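FACT-Spt16 (Cicer arietinum, PDB 5CE6) is the N-terminal domain of a subunit of the histone chaperone FACT, has an aminopeptidase-like fold and probably binds histones H3-H4. Local coordinates at residues I94-S99 and I121-K126; T204-A209 and K307-N312; N347-A352 and Q396-G401; S369-S374 and L408-L413. All blocks are in the same frame, centred on the assembly; numbering follows the deposited sequence.

Contact 1: I94-S99 and I121-K126; sequences IHVLCS and IILHVK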
loop_
_atom_site.group_PDB
_atom_site.type_symbol
_atom_site.label_atom_id
_atom_site.label_comp_id
_atom_site.label_asym_id
_atom_site.label_seq_id
_atom_site.Cartn_x
_atom_site.Cartn_y
_atom_site.Cartn_z
ATOM N N ILE A 94 28.201 -3.092 2.536
ATOM C CA ILE A 94 26.852 -3.544 2.872
ATOM C C ILE A 94 27.002 -4.899 3.543
ATOM O O ILE A 94 27.521 -5.826 2.937
ATOM C CB ILE A 94 25.970 -3.703 1.630
ATOM C CG1 ILE A 94 25.877 -2.373 0.874
ATOM C CG2 ILE A 94 24.561 -4.169 2.023
ATOM C CD1 ILE A 94 24.989 -2.415 -0.354
ATOM N N HIS A 95 26.562 -5.005 4.791
ATOM C CA HIS A 95 26.656 -6.261 5.518
ATOM C C HIS A 95 25.318 -6.971 5.498
ATOM O O HIS A 95 24.284 -6.351 5.703
ATOM C CB HIS A 95 27.094 -6.002 6.957
ATOM C CG HIS A 95 28.489 -5.483 7.073
ATOM N ND1 HIS A 95 29.566 -6.296 7.362
ATOM C CD2 HIS A 95 28.989 -4.232 6.938
ATOM C CE1 HIS A 95 30.666 -5.568 7.398
ATOM N NE2 HIS A 95 30.342 -4.310 7.145
ATOM N N VAL A 96 25.337 -8.270 5.224
ATOM C CA VAL A 96 24.119 -9.057 5.212
ATOM C C VAL A 96 24.301 -10.237 6.147
ATOM O O VAL A 96 25.318 -10.910 6.083
ATOM C CB VAL A 96 23.799 -9.570 3.799
ATOM C CG1 VAL A 96 22.471 -10.297 3.782
ATOM C CG2 VAL A 96 23.763 -8.406 2.797
ATOM N N LEU A 97 23.335 -10.460 7.033
ATOM C CA LEU A 97 23.336 -11.646 7.892
ATOM C C LEU A 97 22.155 -12.492 7.450
ATOM O O LEU A 97 21.011 -12.051 7.542
ATOM C CB LEU A 97 23.175 -11.249 9.363
ATOM C CG LEU A 97 23.097 -12.389 10.382
ATOM C CD1 LEU A 97 24.246 -13.352 10.183
ATOM C CD2 LEU A 97 23.112 -11.833 11.793
ATOM N N CYS A 98 22.430 -13.694 6.948
ATOM C CA CYS A 98 21.393 -14.511 6.318
ATOM C C CYS A 98 21.824 -15.964 6.233
ATOM O O CYS A 98 22.948 -16.300 6.593
ATOM C CB CYS A 98 21.098 -13.991 4.906
ATOM S SG CYS A 98 22.503 -14.087 3.765
ATOM N N SER A 99 20.933 -16.812 5.730
ATOM C CA SER A 99 21.231 -18.234 5.541
ATOM C C SER A 99 22.281 -18.447 4.449
ATOM O O SER A 99 22.512 -17.566 3.620
ATOM C CB SER A 99 19.949 -18.977 5.164
ATOM O OG SER A 99 19.518 -18.584 3.873
ATOM N N ILE A 121 30.172 -5.685 -0.544
ATOM C CA ILE A 121 29.182 -6.524 0.121
ATOM C C ILE A 121 29.848 -7.615 0.948
ATOM O O ILE A 121 30.677 -8.372 0.444
ATOM C CB ILE A 121 28.226 -7.143 -0.890
ATOM C CG1 ILE A 121 27.369 -6.035 -1.495
ATOM C CG2 ILE A 121 27.360 -8.203 -0.233
ATOM C CD1 ILE A 121 26.326 -6.520 -2.427
ATOM N N ILE A 122 29.483 -7.684 2.223
ATOM C CA ILE A 122 30.076 -8.661 3.128
ATOM C C ILE A 122 28.978 -9.594 3.597
ATOM O O ILE A 122 28.026 -9.154 4.231
ATOM C CB ILE A 122 30.703 -7.976 4.345
ATOM C CG1 ILE A 122 31.756 -6.967 3.893
ATOM C CG2 ILE A 122 31.320 -9.011 5.289
ATOM C CD1 ILE A 122 32.868 -7.587 3.083
ATOM N N LEU A 123 29.106 -10.881 3.290
ATOM C CA LEU A 123 28.045 -11.822 3.630
ATOM C C LEU A 123 28.389 -12.600 4.893
ATOM O O LEU A 123 29.415 -13.271 4.959
ATOM C CB LEU A 123 27.768 -12.765 2.457
ATOM C CG LEU A 123 27.310 -12.049 1.184
ATOM C CD1 LEU A 123 27.191 -13.019 0.024
ATOM C CD2 LEU A 123 25.984 -11.356 1.417
ATOM N N HIS A 124 27.535 -12.482 5.904
ATOM C CA HIS A 124 27.722 -13.211 7.151
ATOM C C HIS A 124 26.709 -14.345 7.179
ATOM O O HIS A 124 25.511 -14.104 7.307
ATOM C CB HIS A 124 27.490 -12.276 8.343
ATOM C CG HIS A 124 28.306 -11.021 8.294
ATOM N ND1 HIS A 124 29.496 -10.884 8.976
ATOM C CD2 HIS A 124 28.107 -9.849 7.646
ATOM C CE1 HIS A 124 29.995 -9.682 8.750
ATOM N NE2 HIS A 124 29.172 -9.034 7.944
ATOM N N VAL A 125 27.187 -15.580 7.045
ATOM C CA VAL A 125 26.292 -16.733 6.948
ATOM C C VAL A 125 25.886 -17.245 8.325
ATOM O O VAL A 125 26.750 -17.596 9.138
ATOM C CB VAL A 125 26.959 -17.900 6.193
ATOM C CG1 VAL A 125 26.062 -19.134 6.225
ATOM C CG2 VAL A 125 27.287 -17.503 4.765
ATOM N N LYS A 126 24.580 -17.301 8.577
ATOM C CA LYS A 126 24.069 -17.842 9.836
ATOM C C LYS A 126 23.614 -19.291 9.692
ATOM O O LYS A 126 22.732 -19.598 8.881
ATOM C CB LYS A 126 22.905 -17.001 10.371
ATOM C CG LYS A 126 22.488 -17.378 11.796
ATOM C CD LYS A 126 21.128 -16.801 12.153
ATOM C CE LYS A 126 20.008 -17.597 11.501
ATOM N NZ LYS A 126 19.887 -18.977 12.062
#
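H95 and H124 join their imidazole rings through a hydrogen bond of 2.8 Å between ND1 of H95 and NE2 of H124, nearly straight at 171°; either nitrogen could be the donor. The rings meet rim to rim, their planes 26° apart, neither over the face of the other. Alternation along the paired parallel strands puts both residues on one face, and the matching first torsion sets each CG beside its own backbone N. The other ring nitrogen of H95, NE2, bonds to Q93, so this imidazole is gripped at both nitrogens and its rotation is fixed.

Between the strands runs a set of five backbone bonds, alternating in direction. The shortest joins H124 N to V96 O at 2.7 Å, and the same carbonyl oxygen lies at the edge of the H124 ring, in its plane, 3.4 Å from CD2. I122 lies alongside H95, with CB of I122 3.6 Å from ND1 of H95. L97 crosses H124 at about a right angle, its CD1 3.9 Å from CB of H124. On the reverse face V96 and L123 lie side by side, CD2 of the leucine 3.7 Å from CB of the valine, with L106 of helix 100-106 against both. Parallel neighbours linked through helices 100-106 and 110-117 make a beta-alpha-beta crossover, at one margin of the mixed sheet in the N-terminal lobe.

Contact 2: T204-A209 and K307-N312; sequences TYIKRA and KSYCSN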
loop_
_atom_site.group_PDB
_atom_site.type_symbol
_atom_site.label_atom_id
_atom_site.label_comp_id
_atom_site.label_asym_id
_atom_site.label_seq_id
_atom_site.Cartn_x
_atom_site.Cartn_y
_atom_site.Cartn_z
ATOM N N THR A 204 4.247 0.618 -14.991
ATOM C CA THR A 204 3.649 -0.423 -15.813
ATOM C C THR A 204 3.080 -1.553 -14.953
ATOM O O THR A 204 1.956 -1.997 -15.181
ATOM C CB THR A 204 4.653 -0.973 -16.815
ATOM O OG1 THR A 204 4.909 0.041 -17.794
ATOM C CG2 THR A 204 4.098 -2.224 -17.516
ATOM N N TYR A 205 3.845 -2.006 -13.964
ATOM C CA TYR A 205 3.366 -3.068 -13.069
ATOM C C TYR A 205 2.121 -2.644 -12.289
ATOM O O TYR A 205 1.203 -3.442 -12.116
ATOM C CB TYR A 205 4.476 -3.537 -12.120
ATOM C CG TYR A 205 5.699 -4.057 -12.865
ATOM C CD1 TYR A 205 5.594 -4.540 -14.172
ATOM C CD2 TYR A 205 6.950 -4.059 -12.266
ATOM C CE1 TYR A 205 6.699 -5.010 -14.855
ATOM C CE2 TYR A 205 8.073 -4.532 -12.958
ATOM C CZ TYR A 205 7.931 -5.007 -14.245
ATOM O OH TYR A 205 9.029 -5.467 -14.946
ATOM N N ILE A 206 2.083 -1.394 -11.833
ATOM C CA ILE A 206 0.901 -0.881 -11.136
ATOM C C ILE A 206 -0.309 -0.832 -12.076
ATOM O O ILE A 206 -1.424 -1.181 -11.682
ATOM C CB ILE A 206 1.183 0.512 -10.520
ATOM C CG1 ILE A 206 2.250 0.384 -9.422
ATOM C CG2 ILE A 206 -0.108 1.151 -9.974
ATOM C CD1 ILE A 206 2.791 1.709 -8.884
ATOM N N LYS A 207 -0.102 -0.397 -13.315
ATOM C CA LYS A 207 -1.194 -0.387 -14.285
ATOM C C LYS A 207 -1.694 -1.799 -14.573
ATOM O O LYS A 207 -2.901 -2.005 -14.699
ATOM C CB LYS A 207 -0.761 0.276 -15.595
ATOM C CG LYS A 207 -0.516 1.762 -15.481
ATOM C CD LYS A 207 -0.019 2.305 -16.823
ATOM C CE LYS A 207 -0.055 3.820 -16.887
ATOM N NZ LYS A 207 0.393 4.307 -18.234
ATOM N N ARG A 208 -0.774 -2.760 -14.698
ATOM C CA ARG A 208 -1.169 -4.160 -14.891
ATOM C C ARG A 208 -2.022 -4.617 -13.708
ATOM O O ARG A 208 -3.075 -5.214 -13.893
ATOM C CB ARG A 208 0.051 -5.084 -15.035
ATOM C CG ARG A 208 0.973 -4.736 -16.216
ATOM C CD ARG A 208 0.386 -5.131 -17.568
ATOM N NE ARG A 208 1.263 -4.740 -18.681
ATOM C CZ ARG A 208 1.053 -3.682 -19.458
ATOM N NH1 ARG A 208 -0.004 -2.907 -19.250
ATOM N NH2 ARG A 208 1.907 -3.388 -20.439
ATOM N N ALA A 209 -1.551 -4.327 -12.498
ATOM C CA ALA A 209 -2.266 -4.683 -11.275
ATOM C C ALA A 209 -3.642 -4.032 -11.265
ATOM O O ALA A 209 -4.646 -4.697 -11.001
ATOM C CB ALA A 209 -1.473 -4.257 -10.058
ATOM N N LYS A 307 3.635 -8.396 -9.639
ATOM C CA LYS A 307 5.077 -8.326 -9.408
ATOM C C LYS A 307 5.409 -7.474 -8.184
ATOM O O LYS A 307 6.363 -6.685 -8.195
ATOM C CB LYS A 307 5.823 -7.849 -10.662
ATOM C CG LYS A 307 5.705 -8.815 -11.842
ATOM C CD LYS A 307 6.391 -8.284 -13.092
ATOM C CE LYS A 307 7.890 -8.175 -12.906
ATOM N NZ LYS A 307 8.512 -9.513 -12.678
ATOM N N SER A 308 4.614 -7.668 -7.130
ATOM C CA SER A 308 4.729 -6.967 -5.842
ATOM C C SER A 308 4.154 -5.556 -5.793
ATOM O O SER A 308 4.157 -4.951 -4.729
ATOM C CB SER A 308 6.159 -6.974 -5.281
ATOM O OG SER A 308 6.606 -8.303 -5.084
ATOM N N TYR A 309 3.659 -5.042 -6.922
ATOM C CA TYR A 309 3.094 -3.688 -6.959
ATOM C C TYR A 309 1.592 -3.708 -6.763
ATOM O O TYR A 309 0.878 -4.398 -7.491
ATOM C CB TYR A 309 3.482 -2.952 -8.258
ATOM C CG TYR A 309 4.934 -2.569 -8.207
ATOM C CD1 TYR A 309 5.925 -3.488 -8.552
ATOM C CD2 TYR A 309 5.327 -1.323 -7.723
ATOM C CE1 TYR A 309 7.264 -3.170 -8.453
ATOM C CE2 TYR A 309 6.679 -0.992 -7.623
ATOM C CZ TYR A 309 7.632 -1.921 -7.980
ATOM O OH TYR A 309 8.966 -1.603 -7.880
ATOM N N CYS A 310 1.130 -2.939 -5.782
ATOM C CA CYS A 310 -0.262 -2.968 -5.356
ATOM C C CYS A 310 -1.132 -2.020 -6.171
ATOM O O CYS A 310 -0.646 -1.093 -6.822
ATOM C CB CYS A 310 -0.386 -2.559 -3.879
ATOM S SG CYS A 310 0.445 -3.666 -2.719
ATOM N N SER A 311 -2.437 -2.261 -6.097
ATOM C CA SER A 311 -3.441 -1.390 -6.698
ATOM C C SER A 311 -4.678 -1.531 -5.849
ATOM O O SER A 311 -4.762 -2.434 -5.014
ATOM C CB SER A 311 -3.733 -1.782 -8.153
ATOM O OG SER A 311 -4.291 -3.093 -8.223
ATOM N N ASN A 312 -5.653 -0.655 -6.055
ATOM C CA ASN A 312 -6.845 -0.713 -5.230
ATOM C C ASN A 312 -8.047 -0.135 -5.951
ATOM O O ASN A 312 -7.906 0.798 -6.746
ATOM C CB ASN A 312 -6.651 0.088 -3.952
ATOM C CG ASN A 312 -7.748 -0.183 -2.953
ATOM O OD1 ASN A 312 -8.008 -1.339 -2.614
ATOM N ND2 ASN A 312 -8.418 0.865 -2.498
#
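Y205 receives the side chain of K307 over one face of its ring, a CH-pi contact in which CD of the lysine stands 3.8 Å from the ring centroid and 14° off the normal. The next carbon, CE, moves outward over the phenol end and comes to 3.4 Å from CZ of Y205. The aliphatic part of the lysine thus does the touching.

A second aromatic group, Y309, meets the same tyrosine obliquely, with the ring planes at 49°. CE1 of Y309 comes at the edge of the Y205 ring, in plane, 3.9 Å from CD2 of Y205. The apolar contact continues with I206, whose CG1 is 3.7 Å from CB of Y309.

Farther along, a methyl meets oxygens: CB of A209 lies 3.5 Å from O of Y309 and 3.6 Å from OG of S311. That hydroxyl also comes within 3.2 Å of A209 O, a close approach and not a hydrogen bond; T213 OG1 bonds to both oxygens.

C310 O is buried with no polar partner in the model. Segments 204-209 and 307-312 therefore meet without a hydrogen bond of their own. The polar ties from helix to strand come from E202, bonded to Y309 OH, and T213, bonded to S311 OG, on either side of 204-209 in sequence, while Y205 OH is held within the helix by E201.

Contact 3: N347-A352 and Q396-G401; sequences NKLSAA and QIVKEG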
loop_
_atom_site.group_PDB
_atom_site.type_symbol
_atom_site.label_atom_id
_atom_site.label_comp_id
_atom_site.label_asym_id
_atom_site.label_seq_id
_atom_site.Cartn_x
_atom_site.Cartn_y
_atom_site.Cartn_z
ATOM N N ASN A 347 1.158 20.694 -6.460
ATOM C CA ASN A 347 0.099 20.924 -5.478
ATOM C C ASN A 347 0.351 20.155 -4.183
ATOM O O ASN A 347 0.911 19.074 -4.211
ATOM C CB ASN A 347 -1.257 20.516 -6.053
ATOM C CG ASN A 347 -1.728 21.435 -7.162
ATOM O OD1 ASN A 347 -1.129 22.478 -7.421
ATOM N ND2 ASN A 347 -2.835 21.062 -7.810
ATOM N N LYS A 348 -0.080 20.709 -3.050
ATOM C CA LYS A 348 0.059 20.017 -1.763
ATOM C C LYS A 348 -0.993 18.922 -1.610
ATOM O O LYS A 348 -2.129 19.098 -2.037
ATOM C CB LYS A 348 -0.103 21.016 -0.616
ATOM C CG LYS A 348 1.018 22.037 -0.511
ATOM C CD LYS A 348 0.744 23.067 0.573
ATOM C CE LYS A 348 2.041 23.680 1.088
ATOM N NZ LYS A 348 2.936 24.114 -0.022
ATOM N N LEU A 349 -0.628 17.799 -0.994
ATOM C CA LEU A 349 -1.606 16.742 -0.728
ATOM C C LEU A 349 -2.753 17.299 0.111
ATOM O O LEU A 349 -3.907 16.925 -0.077
ATOM C CB LEU A 349 -0.962 15.540 -0.031
ATOM C CG LEU A 349 -0.354 14.418 -0.886
ATOM C CD1 LEU A 349 0.709 14.929 -1.824
ATOM C CD2 LEU A 349 0.222 13.330 0.010
ATOM N N SER A 350 -2.433 18.216 1.021
ATOM C CA SER A 350 -3.453 18.835 1.867
ATOM C C SER A 350 -4.465 19.638 1.062
ATOM O O SER A 350 -5.646 19.684 1.398
ATOM C CB SER A 350 -2.808 19.715 2.941
ATOM O OG SER A 350 -1.945 20.679 2.362
ATOM N N ALA A 351 -4.011 20.284 -0.007
ATOM C CA ALA A 351 -4.936 21.037 -0.839
ATOM C C ALA A 351 -5.912 20.079 -1.527
ATOM O O ALA A 351 -7.091 20.405 -1.731
ATOM C CB ALA A 351 -4.173 21.863 -1.867
ATOM N N ALA A 352 -5.406 18.907 -1.894
ATOM C CA ALA A 352 -6.219 17.884 -2.537
ATOM C C ALA A 352 -7.278 17.353 -1.581
ATOM O O ALA A 352 -8.434 17.171 -1.965
ATOM C CB ALA A 352 -5.343 16.750 -3.065
ATOM N N GLN A 396 3.062 17.791 1.862
ATOM C CA GLN A 396 3.964 17.217 0.870
ATOM C C GLN A 396 3.487 17.625 -0.518
ATOM O O GLN A 396 2.280 17.719 -0.755
ATOM C CB GLN A 396 3.969 15.694 0.982
ATOM C CG GLN A 396 4.993 14.992 0.103
ATOM C CD GLN A 396 6.409 15.152 0.617
ATOM O OE1 GLN A 396 6.974 14.230 1.200
ATOM N NE2 GLN A 396 6.989 16.327 0.404
ATOM N N ILE A 397 4.429 17.864 -1.428
ATOM C CA ILE A 397 4.097 18.324 -2.774
ATOM C C ILE A 397 4.005 17.157 -3.760
ATOM O O ILE A 397 4.882 16.300 -3.799
ATOM C CB ILE A 397 5.146 19.328 -3.273
ATOM C CG1 ILE A 397 5.146 20.567 -2.382
ATOM C CG2 ILE A 397 4.872 19.717 -4.712
ATOM C CD1 ILE A 397 3.911 21.409 -2.528
ATOM N N VAL A 398 2.928 17.128 -4.544
ATOM C CA VAL A 398 2.736 16.087 -5.549
ATOM C C VAL A 398 3.844 16.194 -6.587
ATOM O O VAL A 398 4.173 17.295 -7.038
ATOM C CB VAL A 398 1.363 16.235 -6.238
ATOM C CG1 VAL A 398 1.209 15.229 -7.369
ATOM C CG2 VAL A 398 0.239 16.062 -5.225
ATOM N N LYS A 399 4.429 15.052 -6.937
ATOM C CA LYS A 399 5.462 14.987 -7.965
ATOM C C LYS A 399 5.079 13.969 -9.036
ATOM O O LYS A 399 4.419 12.963 -8.756
ATOM C CB LYS A 399 6.809 14.581 -7.347
ATOM C CG LYS A 399 7.372 15.562 -6.327
ATOM C CD LYS A 399 7.562 16.948 -6.921
ATOM C CE LYS A 399 8.122 17.935 -5.891
ATOM N NZ LYS A 399 8.302 19.317 -6.447
ATOM N N GLU A 400 5.506 14.235 -10.265
ATOM C CA GLU A 400 5.408 13.270 -11.353
ATOM C C GLU A 400 5.941 11.903 -10.921
ATOM O O GLU A 400 6.996 11.803 -10.277
ATOM C CB GLU A 400 6.216 13.788 -12.548
ATOM C CG GLU A 400 6.367 12.822 -13.701
ATOM C CD GLU A 400 7.182 13.417 -14.837
ATOM O OE1 GLU A 400 7.473 14.635 -14.800
ATOM O OE2 GLU A 400 7.530 12.664 -15.768
ATOM N N GLY A 401 5.197 10.849 -11.246
ATOM C CA GLY A 401 5.623 9.504 -10.910
ATOM C C GLY A 401 5.045 8.964 -9.617
ATOM O O GLY A 401 5.160 7.773 -9.338
#
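L349 and V398 turn their branches toward one another and cross obliquely, CD1 of the leucine lying 3.6 Å from CG2 of the valine. Both methyls also lean on backbone oxygens: CD1 of L349 is 3.4 Å from the Q396 carbonyl O, and CG2 of V398 only 3.2 Å from O of N347. In V398, CG1 anti to N (chi1 175°) leaves CG2 beside the backbone N, where it touches N347 O.

K348 and I397 form the second side-chain meeting. Here CD1 of the isoleucine reaches CG of the lysine at 3.6 Å, and the lysine chain, bent at its last torsion (chi4 48°), folds NZ back to 3.8 Å from the same methyl of I397. The aliphatic arm of K348 is thereby laid against I397.

The backbones are joined by a pair of hydrogen bonds. V398 N gives a bond of 2.8 Å to N347 O, almost perfectly straight at 177°, and L349 N gives one of 2.9 Å to Q396 O. They flank K348 and I397, whose backbones make a single bridge. S350 OG adds a further tie by bonding to D395, in the loop just before Q396, whereas N347 ND2 is held locally by S342 O.

K348 occupies the N-cap position of helix 349-363, and L349 is its first residue. The arrangement is an isolated beta bridge at a helix start, through which the loop ahead of strand 403-414 is held against helix 349-363 in the M24-like domain.

Contact 4: S369-S374 and L408-L413; sequences SCLTKS and LGFQNL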
loop_
_atom_site.group_PDB
_atom_site.type_symbol
_atom_site.label_atom_id
_atom_site.label_comp_id
_atom_site.label_asym_id
_atom_site.label_seq_id
_atom_site.Cartn_x
_atom_site.Cartn_y
_atom_site.Cartn_z
ATOM N N SER A 369 -18.854 16.297 8.813
ATOM C CA SER A 369 -18.325 15.567 9.967
ATOM C C SER A 369 -18.198 14.061 9.737
ATOM O O SER A 369 -17.479 13.379 10.472
ATOM C CB SER A 369 -19.175 15.837 11.215
ATOM O OG SER A 369 -20.504 15.396 11.020
ATOM N N CYS A 370 -18.870 13.538 8.713
ATOM C CA CYS A 370 -18.806 12.110 8.447
ATOM C C CYS A 370 -17.760 11.756 7.402
ATOM O O CYS A 370 -17.512 10.588 7.158
ATOM C CB CYS A 370 -20.161 11.573 8.000
ATOM S SG CYS A 370 -21.428 11.636 9.301
ATOM N N LEU A 371 -17.165 12.766 6.776
ATOM C CA LEU A 371 -16.163 12.507 5.745
ATOM C C LEU A 371 -14.949 11.879 6.407
ATOM O O LEU A 371 -14.572 12.281 7.510
ATOM C CB LEU A 371 -15.777 13.808 5.034
ATOM C CG LEU A 371 -14.919 13.682 3.776
ATOM C CD1 LEU A 371 -15.733 13.072 2.646
ATOM C CD2 LEU A 371 -14.375 15.046 3.373
ATOM N N THR A 372 -14.360 10.878 5.754
ATOM C CA THR A 372 -13.154 10.240 6.278
ATOM C C THR A 372 -12.066 11.307 6.415
ATOM O O THR A 372 -12.040 12.276 5.644
ATOM C CB THR A 372 -12.677 9.066 5.391
ATOM O OG1 THR A 372 -12.552 9.507 4.036
ATOM C CG2 THR A 372 -13.674 7.916 5.430
ATOM N N LYS A 373 -11.191 11.143 7.403
ATOM C CA LYS A 373 -10.171 12.151 7.685
ATOM C C LYS A 373 -9.010 12.057 6.700
ATOM O O LYS A 373 -8.166 12.947 6.641
ATOM C CB LYS A 373 -9.647 12.026 9.117
ATOM C CG LYS A 373 -10.712 12.218 10.189
ATOM C CD LYS A 373 -11.447 13.542 10.030
ATOM C CE LYS A 373 -12.502 13.717 11.123
ATOM N NZ LYS A 373 -13.406 14.876 10.863
ATOM N N SER A 374 -8.975 10.969 5.939
ATOM C CA SER A 374 -7.981 10.792 4.886
ATOM C C SER A 374 -8.708 10.546 3.573
ATOM O O SER A 374 -9.823 10.008 3.563
ATOM C CB SER A 374 -7.068 9.613 5.226
ATOM O OG SER A 374 -6.207 9.286 4.146
ATOM N N LEU A 408 -11.885 7.546 -0.502
ATOM C CA LEU A 408 -12.599 8.558 0.253
ATOM C C LEU A 408 -13.984 8.033 0.623
ATOM O O LEU A 408 -14.657 7.386 -0.196
ATOM C CB LEU A 408 -12.726 9.825 -0.607
ATOM C CG LEU A 408 -13.342 11.041 0.084
ATOM C CD1 LEU A 408 -12.391 11.598 1.129
ATOM C CD2 LEU A 408 -13.713 12.113 -0.943
ATOM N N GLY A 409 -14.404 8.279 1.859
ATOM C CA GLY A 409 -15.685 7.769 2.298
ATOM C C GLY A 409 -16.482 8.672 3.206
ATOM O O GLY A 409 -16.014 9.722 3.657
ATOM N N PHE A 410 -17.719 8.259 3.462
ATOM C CA PHE A 410 -18.530 8.854 4.511
ATOM C C PHE A 410 -18.757 7.773 5.543
ATOM O O PHE A 410 -19.164 6.664 5.187
ATOM C CB PHE A 410 -19.884 9.301 3.965
ATOM C CG PHE A 410 -19.880 10.666 3.345
ATOM C CD1 PHE A 410 -19.482 11.773 4.079
ATOM C CD2 PHE A 410 -20.295 10.841 2.025
ATOM C CE1 PHE A 410 -19.502 13.051 3.503
ATOM C CE2 PHE A 410 -20.320 12.101 1.439
ATOM C CZ PHE A 410 -19.915 13.210 2.172
ATOM N N GLN A 411 -18.502 8.093 6.810
ATOM C CA GLN A 411 -18.665 7.117 7.899
ATOM C C GLN A 411 -19.824 7.469 8.802
ATOM O O GLN A 411 -19.898 8.587 9.316
ATOM C CB GLN A 411 -17.400 7.043 8.763
ATOM C CG GLN A 411 -16.118 7.210 7.993
ATOM C CD GLN A 411 -14.897 7.108 8.878
ATOM O OE1 GLN A 411 -14.248 8.113 9.183
ATOM N NE2 GLN A 411 -14.570 5.892 9.291
ATOM N N ASN A 412 -20.718 6.505 9.005
ATOM C CA ASN A 412 -21.832 6.633 9.952
ATOM C C ASN A 412 -22.824 7.758 9.656
ATOM O O ASN A 412 -23.248 8.499 10.552
ATOM C CB ASN A 412 -21.333 6.708 11.403
ATOM C CG ASN A 412 -20.505 5.501 11.794
ATOM O OD1 ASN A 412 -20.773 4.381 11.356
ATOM N ND2 ASN A 412 -19.487 5.725 12.617
ATOM N N LEU A 413 -23.196 7.884 8.388
ATOM C CA LEU A 413 -24.350 8.699 8.046
ATOM C C LEU A 413 -25.600 8.003 8.564
ATOM O O LEU A 413 -25.592 6.798 8.825
ATOM C CB LEU A 413 -24.443 8.881 6.536
ATOM C CG LEU A 413 -23.300 9.660 5.891
ATOM C CD1 LEU A 413 -23.420 9.572 4.389
ATOM C CD2 LEU A 413 -23.351 11.114 6.341
HETATM O O HOH W 1 -11.776 8.852 9.078
#
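F410 presents the edge of its ring to the backbone joining C370 and L371: the C370 carbonyl carbon lies in the ring plane, and both it and L371 N are 3.7 Å from CD1 of F410. Around the same rim, CD1 of L371 touches CE1 of F410 at 3.9 Å. The carboxamide of Q411 is the other flat group. Its OE1 accepts a hydrogen bond from a water that in turn takes the N-H of K373. CG of the glutamine, just before the carboxamide, packs 3.6 Å from CG2 of T372, the side chains crossing at about a right angle.

T372 carries the polar contact through its hydroxyl and N-H. With OG1 between backbone N and carbonyl carbon (chi1 53°), the hydroxyl accepts from G409 N at 3.1 Å and donates to S374 O at 2.8 Å. The threonine N-H returns a bond to G409 O, so glycine and threonine are paired twice. Two residues along, Q411 N bonds to C370 O at 2.7 Å, and C370 lays SG against CD2 of L413.

Segment 369-374, a loop, runs roughly antiparallel to strand 403-414 on its way into strand 376-378, which pairs with that same strand. Across strand 403-414 from the loop lies strand 424-435, bonded to L408, F410 and L413. Helix 349-363 packs on L371, L408 and F410, and helix 323-342 meets L408, F410 and L413.

In the fold
From the N terminus, contact 1 comes first and closes a short loop of two helices within the N-terminal lobe. After the rest of the lobe, helix 200-230 begins the next domain, and contact 2 brings its early part against the start of strand 309-319, closing a loop of 97 residues. Contacts 3 and 4 come later and cross: 347-352 is followed by 369-374, then 396-401, then 408-413. Contact 3 ties the start of helix 349-363 to the loop before strand 403-414; contact 4 ties the loop after that helix to the strand itself. Contacts 3 and 4 are about 7 Å apart at nearest atoms, whereas contacts 1 and 4 lie on opposite sides of the chain's centre.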